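Local coordinates for sortase family protein (Streptococcus agalactiae, PDB 4D7W), which is a class C sortase, probably acting as a cysteine transpeptidase that joins pilin subunits in pilus assembly of this group B streptococcus, at residues A[90-95]-A[107-112]; A[53-58]-A[96-101]; A[60-65]-A[76-81]. One frame throughout, in Å; residues are numbered along the deposited sequence.

Contact 1. Residues A[90-95]-A[107-112]; sequences IGHLEG and SILSGH
The antiparallel pairing of strand 90-92 with strand 105-115, inside the sortase beta-barrel, sets Gly91 against Ser110 and His92 against Leu109. The strand segments approach to 4.6 Å between axes at 149°, short of ideally antiparallel. Gly91 and Ser110 form a hydrogen-bonded pair: Gly91 N gives to Ser110 O over 2.8 Å, and Ser110 N returns a bond of 2.7 Å to Gly91 O. Two residues on from Gly91, just past the end of strand 90-92, Leu93 N still reaches Ile108 O at 2.9 Å, so the pairing runs into the loop. His92 and Leu109 are the non-hydrogen-bonded pair. Their side chains share one face of the sheet, where Leu109 CD2 lies at the edge of the imidazole, 3.7 Å from His92 CD2. Ser107 OG lies at the edge of the ring too, 3.4 Å from His92 CD2. The polar ends turn to partners outside the two segments: both His92 NE2 and Ser107 OG are hydrogen-bonded to Ser97 O, while His92 ND1 meets Tyr51 OH. With both nitrogens engaged, the rotation of this buried ring is fixed. Ile90 CG2, anti to its backbone N, sits 3.4 Å from Ser110 O and touches Leu109 CB as the two side chains cross at about a right angle. Past the strand end, Leu93 and Ile108 lie side by side, pointing the same way, with Leu93 CD2 3.9 Å from Ile108 CD1. Strand 90-92 also pairs in parallel with strand 73-79, and strand 105-115 with strand 167-175, so both are inner members of the sheet. The pair is part of the sortase beta-barrel, in which the strand corresponding to 105-115 typically leads to the active-site histidine.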
# COMPACT_ATOMS: atom_id res chain seq x y z
N ILE A 90 4.92 -3.56 6.15
CA ILE A 90 4.92 -2.85 4.90
C ILE A 90 4.43 -1.43 5.14
O ILE A 90 3.50 -1.21 5.92
CB ILE A 90 4.01 -3.55 3.86
CG1 ILE A 90 4.43 -5.02 3.70
CG2 ILE A 90 4.03 -2.80 2.54
CD1 ILE A 90 5.89 -5.19 3.25
N GLY A 91 5.07 -0.47 4.49
CA GLY A 91 4.70 0.92 4.67
C GLY A 91 3.95 1.45 3.47
O GLY A 91 4.13 0.98 2.34
N HIS A 92 3.10 2.44 3.71
CA HIS A 92 2.42 3.12 2.61
C HIS A 92 3.05 4.49 2.37
O HIS A 92 3.15 5.29 3.29
CB HIS A 92 0.93 3.23 2.92
CG HIS A 92 0.20 4.15 1.99
ND1 HIS A 92 -0.06 5.47 2.32
CD2 HIS A 92 -0.29 3.96 0.75
CE1 HIS A 92 -0.69 6.04 1.31
NE2 HIS A 92 -0.84 5.15 0.34
N LEU A 93 3.49 4.77 1.14
CA LEU A 93 4.12 6.06 0.83
C LEU A 93 3.13 7.22 1.04
O LEU A 93 2.10 7.29 0.37
CB LEU A 93 4.65 6.08 -0.61
CG LEU A 93 5.67 7.17 -0.96
CD1 LEU A 93 6.89 7.06 -0.08
CD2 LEU A 93 6.09 7.11 -2.42
N GLU A 94 3.47 8.13 1.95
CA GLU A 94 2.48 9.00 2.56
C GLU A 94 1.79 9.94 1.56
O GLU A 94 0.63 10.33 1.75
CB GLU A 94 3.13 9.81 3.70
CG GLU A 94 4.03 10.93 3.21
CD GLU A 94 4.43 11.91 4.31
OE1 GLU A 94 4.08 11.65 5.49
OE2 GLU A 94 5.09 12.93 4.00
N GLY A 95 2.50 10.30 0.50
CA GLY A 95 1.92 11.19 -0.50
C GLY A 95 1.16 10.50 -1.63
O GLY A 95 0.73 11.17 -2.57
N SER A 107 -1.66 4.07 -5.48
CA SER A 107 -1.18 3.79 -4.14
C SER A 107 0.19 3.12 -4.24
O SER A 107 0.39 2.24 -5.07
CB SER A 107 -2.18 2.87 -3.42
OG SER A 107 -1.86 2.77 -2.04
N ILE A 108 1.11 3.51 -3.37
CA ILE A 108 2.46 2.94 -3.37
C ILE A 108 2.80 2.34 -2.01
O ILE A 108 2.71 3.03 -0.99
CB ILE A 108 3.51 3.98 -3.74
CG1 ILE A 108 3.23 4.55 -5.13
CG2 ILE A 108 4.93 3.37 -3.71
CD1 ILE A 108 4.04 5.79 -5.46
N LEU A 109 3.18 1.07 -2.02
CA LEU A 109 3.49 0.31 -0.82
C LEU A 109 4.96 -0.12 -0.85
O LEU A 109 5.43 -0.65 -1.86
CB LEU A 109 2.60 -0.92 -0.72
CG LEU A 109 1.10 -0.65 -0.78
CD1 LEU A 109 0.35 -1.95 -0.54
CD2 LEU A 109 0.73 0.41 0.23
N SER A 110 5.66 0.10 0.25
CA SER A 110 7.12 -0.11 0.30
C SER A 110 7.53 -1.09 1.40
O SER A 110 6.95 -1.11 2.49
CB SER A 110 7.80 1.24 0.51
OG SER A 110 9.21 1.12 0.53
N GLY A 111 8.53 -1.92 1.10
CA GLY A 111 8.99 -2.88 2.08
C GLY A 111 10.44 -3.22 1.81
O GLY A 111 10.87 -3.29 0.65
N HIS A 112 11.20 -3.41 2.89
CA HIS A 112 12.61 -3.79 2.79
C HIS A 112 12.79 -5.07 1.98
O HIS A 112 11.92 -5.94 1.97
CB HIS A 112 13.24 -3.97 4.17
CG HIS A 112 13.63 -2.69 4.83
ND1 HIS A 112 13.66 -2.54 6.20
CD2 HIS A 112 14.02 -1.51 4.31
CE1 HIS A 112 14.04 -1.31 6.49
NE2 HIS A 112 14.27 -0.66 5.36

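Contact 2. Residues A[53-58]-A[96-101]; sequences SQLAID and SSLPIG
Gln54 and Leu98 bring two irregular loops together at a CA to CA distance of 8.2 Å, too wide for backbone pairing, and the loops meet through side chains alone. Segment 53-58 leaves helix 45-52, with Leu55 at positive phi (55°). Segment 96-101 turns at Pro99 and Ile100, where a weak bond of 3.3 Å runs from Gly101 N to Leu98 O. Leu55 CD1 lies against this turn, 4.0 Å from Leu98 CB, 4.2 Å from Ile100 CG2 and 4.4 Å from Pro99 CD. Leu55 and Leu98 slide past each other in opposite directions, whereas Ile100 meets Leu55 obliquely. Leu98 in turn carries its CD1 to Gln54 CB, 3.7 Å away, and the two side chains cross at about a right angle. The Gln54 chain bends at chi2 (-70°), and its amide NE2 is hydrogen-bonded to Asp50 OD1, leaving the aliphatic stem to face the leucine. Leu98 also rests on Tyr30 and Ile100 on Ala27, both of helix 17-31, and Ile137 of strand 132-137 touches Leu55, Pro99 and Ile100. The contact is thus apolar and buried, a small hydrocarbon cluster between the N-terminal helices and the barrel; its cohesion rests on shape and exclusion of water, the Gln54 amide NE2 being held by Asp50 of the preceding helix.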
# COMPACT_ATOMS: atom_id res chain seq x y z
N SER A 53 -5.30 10.34 9.94
CA SER A 53 -6.65 10.04 10.39
C SER A 53 -7.39 9.13 9.42
O SER A 53 -8.50 8.68 9.72
CB SER A 53 -7.46 11.32 10.57
OG SER A 53 -7.80 11.87 9.30
N GLN A 54 -6.83 8.89 8.23
CA GLN A 54 -7.56 8.09 7.25
C GLN A 54 -7.32 6.62 7.52
O GLN A 54 -6.21 6.23 7.84
CB GLN A 54 -7.14 8.46 5.81
CG GLN A 54 -7.44 9.91 5.44
CD GLN A 54 -8.94 10.18 5.30
OE1 GLN A 54 -9.73 9.25 5.13
NE2 GLN A 54 -9.34 11.44 5.37
N LEU A 55 -8.37 5.81 7.38
CA LEU A 55 -8.29 4.35 7.53
C LEU A 55 -7.69 3.95 8.89
O LEU A 55 -6.98 2.96 8.99
CB LEU A 55 -7.46 3.73 6.39
CG LEU A 55 -8.09 3.97 5.01
CD1 LEU A 55 -7.24 3.31 3.92
CD2 LEU A 55 -9.49 3.42 5.01
N ALA A 56 -7.97 4.74 9.92
CA ALA A 56 -7.39 4.50 11.23
C ALA A 56 -8.47 4.02 12.18
O ALA A 56 -9.49 4.70 12.33
CB ALA A 56 -6.72 5.78 11.77
N ILE A 57 -8.28 2.86 12.80
CA ILE A 57 -9.25 2.38 13.79
C ILE A 57 -8.66 2.27 15.19
O ILE A 57 -9.33 1.80 16.11
CB ILE A 57 -9.83 1.02 13.42
CG1 ILE A 57 -8.76 -0.06 13.57
CG2 ILE A 57 -10.42 1.04 12.00
CD1 ILE A 57 -9.26 -1.45 13.19
N ASP A 58 -7.40 2.69 15.34
CA ASP A 58 -6.73 2.74 16.64
C ASP A 58 -5.50 3.60 16.47
O ASP A 58 -5.33 4.21 15.44
CB ASP A 58 -6.38 1.33 17.15
CG ASP A 58 -5.52 0.52 16.17
OD1 ASP A 58 -4.66 1.09 15.46
OD2 ASP A 58 -5.70 -0.72 16.11
N SER A 96 1.00 9.18 -1.54
CA SER A 96 0.29 8.45 -2.60
C SER A 96 -1.14 8.18 -2.19
O SER A 96 -1.53 8.43 -1.06
CB SER A 96 1.02 7.13 -2.94
OG SER A 96 1.04 6.20 -1.86
N SER A 97 -1.96 7.70 -3.13
CA SER A 97 -3.35 7.44 -2.84
C SER A 97 -3.49 6.32 -1.79
O SER A 97 -2.68 5.39 -1.76
CB SER A 97 -4.12 7.06 -4.12
OG SER A 97 -3.83 7.96 -5.18
N LEU A 98 -4.51 6.40 -0.94
CA LEU A 98 -4.83 5.31 0.00
C LEU A 98 -5.07 4.01 -0.77
O LEU A 98 -5.61 4.05 -1.87
CB LEU A 98 -6.07 5.65 0.86
CG LEU A 98 -5.92 6.92 1.69
CD1 LEU A 98 -7.26 7.39 2.32
CD2 LEU A 98 -4.85 6.69 2.77
N PRO A 99 -4.68 2.86 -0.19
CA PRO A 99 -4.75 1.56 -0.87
C PRO A 99 -6.17 1.00 -1.09
O PRO A 99 -6.29 -0.20 -1.30
CB PRO A 99 -3.94 0.64 0.05
CG PRO A 99 -4.00 1.32 1.39
CD PRO A 99 -3.94 2.78 1.07
N ILE A 100 -7.21 1.82 -1.02
CA ILE A 100 -8.54 1.37 -1.42
C ILE A 100 -8.82 1.71 -2.89
O ILE A 100 -9.92 1.50 -3.40
CB ILE A 100 -9.63 1.99 -0.55
CG1 ILE A 100 -9.58 3.52 -0.64
CG2 ILE A 100 -9.46 1.53 0.89
CD1 ILE A 100 -10.89 4.21 -0.27
N GLY A 101 -7.83 2.26 -3.58
CA GLY A 101 -8.00 2.59 -4.98
C GLY A 101 -9.10 3.61 -5.23
O GLY A 101 -9.38 4.45 -4.37

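Contact 3. Residues A[60-65]-A[76-81]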
# COMPACT_ATOMS: atom_id res chain seq x y z
N THR A 60 -2.33 2.70 16.23
CA THR A 60 -1.16 1.96 15.77
C THR A 60 -0.67 2.34 14.38
O THR A 60 0.45 2.01 14.01
CB THR A 60 -1.44 0.45 15.76
OG1 THR A 60 -2.26 0.13 14.64
CG2 THR A 60 -2.17 0.03 17.02
N GLY A 61 -1.50 3.02 13.59
CA GLY A 61 -1.14 3.29 12.20
C GLY A 61 -1.50 2.17 11.21
O GLY A 61 -1.27 2.31 10.00
N ASN A 62 -2.05 1.07 11.72
CA ASN A 62 -2.31 -0.14 10.92
C ASN A 62 -3.57 0.06 10.08
O ASN A 62 -4.64 0.28 10.62
CB ASN A 62 -2.44 -1.35 11.85
CG ASN A 62 -2.60 -2.67 11.10
OD1 ASN A 62 -2.77 -2.71 9.87
ND2 ASN A 62 -2.56 -3.77 11.85
N MET A 63 -3.42 -0.01 8.75
CA MET A 63 -4.50 0.28 7.80
C MET A 63 -5.22 -0.97 7.32
O MET A 63 -6.24 -0.88 6.63
CB MET A 63 -3.96 0.95 6.53
CG MET A 63 -3.67 2.40 6.56
SD MET A 63 -2.91 2.76 4.95
CE MET A 63 -2.40 4.44 5.28
N GLY A 64 -4.64 -2.12 7.63
CA GLY A 64 -5.07 -3.37 7.03
C GLY A 64 -3.86 -4.23 6.70
O GLY A 64 -2.82 -4.10 7.33
N TYR A 65 -3.99 -5.13 5.74
CA TYR A 65 -2.91 -6.05 5.45
C TYR A 65 -2.92 -6.48 4.00
O TYR A 65 -3.97 -6.48 3.34
CB TYR A 65 -2.97 -7.28 6.37
CG TYR A 65 -4.24 -8.11 6.28
CD1 TYR A 65 -5.37 -7.80 7.04
CD2 TYR A 65 -4.29 -9.25 5.47
CE1 TYR A 65 -6.52 -8.58 6.98
CE2 TYR A 65 -5.44 -10.03 5.39
CZ TYR A 65 -6.55 -9.70 6.15
OH TYR A 65 -7.69 -10.48 6.06
N PRO A 76 0.94 -6.78 7.76
CA PRO A 76 0.18 -5.57 8.08
C PRO A 76 0.72 -4.34 7.35
O PRO A 76 1.94 -4.22 7.19
CB PRO A 76 0.35 -5.43 9.61
CG PRO A 76 1.64 -6.17 9.92
CD PRO A 76 1.71 -7.30 8.92
N LEU A 77 -0.18 -3.47 6.92
CA LEU A 77 0.14 -2.23 6.21
C LEU A 77 0.04 -1.03 7.12
O LEU A 77 -1.02 -0.82 7.71
CB LEU A 77 -0.82 -1.98 5.04
CG LEU A 77 -0.73 -2.84 3.80
CD1 LEU A 77 -1.81 -2.39 2.81
CD2 LEU A 77 0.65 -2.72 3.18
N TYR A 78 1.08 -0.21 7.21
CA TYR A 78 1.02 0.96 8.08
C TYR A 78 1.09 2.29 7.33
O TYR A 78 1.63 2.37 6.23
CB TYR A 78 2.14 0.88 9.13
CG TYR A 78 1.91 -0.20 10.17
CD1 TYR A 78 2.31 -1.51 9.94
CD2 TYR A 78 1.28 0.08 11.38
CE1 TYR A 78 2.10 -2.51 10.88
CE2 TYR A 78 1.05 -0.91 12.32
CZ TYR A 78 1.48 -2.21 12.06
OH TYR A 78 1.27 -3.20 12.97
N HIS A 79 0.55 3.35 7.95
CA HIS A 79 0.78 4.71 7.49
C HIS A 79 2.27 5.03 7.41
O HIS A 79 3.01 4.77 8.35
CB HIS A 79 0.12 5.74 8.43
CG HIS A 79 -1.38 5.77 8.37
ND1 HIS A 79 -2.18 4.85 9.02
CD2 HIS A 79 -2.24 6.62 7.75
CE1 HIS A 79 -3.45 5.14 8.82
NE2 HIS A 79 -3.52 6.21 8.04
N GLY A 80 2.70 5.60 6.29
CA GLY A 80 4.05 6.15 6.21
C GLY A 80 5.09 5.07 6.02
O GLY A 80 4.78 3.89 6.03
N THR A 81 6.34 5.47 5.86
CA THR A 81 7.42 4.52 5.58
C THR A 81 8.61 4.72 6.50
O THR A 81 9.76 4.58 6.08
CB THR A 81 7.89 4.65 4.13
OG1 THR A 81 8.12 6.02 3.85
CG2 THR A 81 6.81 4.15 3.18
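Met63 and His79 cross at about a right angle, and the methyl CE of Met63 lies over the face of the imidazole, 3.4 Å from the ring centroid and 14° off its normal, a CH-pi contact. The methionine reaches there because its chain is extended beyond CG. The edge of the same ring turns to Gly61: His79 ND1 donates to Gly61 O over 2.9 Å, from above the carbonyl plane. His79 N gives a second bond to that oxygen, also 2.9 Å, so backbone and ring of one residue grip a single acceptor. Outside the segments His79 NE2 is hydrogen-bonded to Gln54 O; two carbonyl partners could favour a doubly protonated ring. Tyr78 and Asn62 share one face of the sheet and cross obliquely, amide and ring planes 36° apart. Asn62 CG lies over one face of the phenol, with Asn62 CB 3.5 Å from Tyr78 CE2, while Thr60 O approaches the ring edge, 3.4 Å from Tyr78 CD2. Thr60 OG1, also hydrogen-bonded to Asp58 OD1, accepts from Asn62 N in an ST turn leading into the strand. Met63 N bonds to Leu77 O, 2.7 Å and nearly straight, and Leu77 N to Gly64 O, also 2.7 Å; Met63 and Gly64 both stand opposite Leu77, a beta bulge. The arrangement is a bulged antiparallel beta hairpin, strands 62-68 and 73-79, opening the sortase barrel.

How the contacts relate
Contacts 1 and 3 are parts of one mixed sheet, their centres about 9 Å apart. Strands 73-79 and 90-92 run parallel as neighbours, tied by backbone bonds between Tyr78 and both Ile90 and His92, and Leu77 packs against Ile90 and Leu109. Contact 2 lies off the sheet, its centre about 12 Å from that of contact 1 and about 8 Å from that of contact 3, whose Met63 packs against Leu55 and Pro99. Along the chain the hairpin of contact 3 falls wholly between the two loops of contact 2 and before contact 1, whose segments alternate with those of contact 2. This is consistent with the N-terminal helices packing on the barrel here.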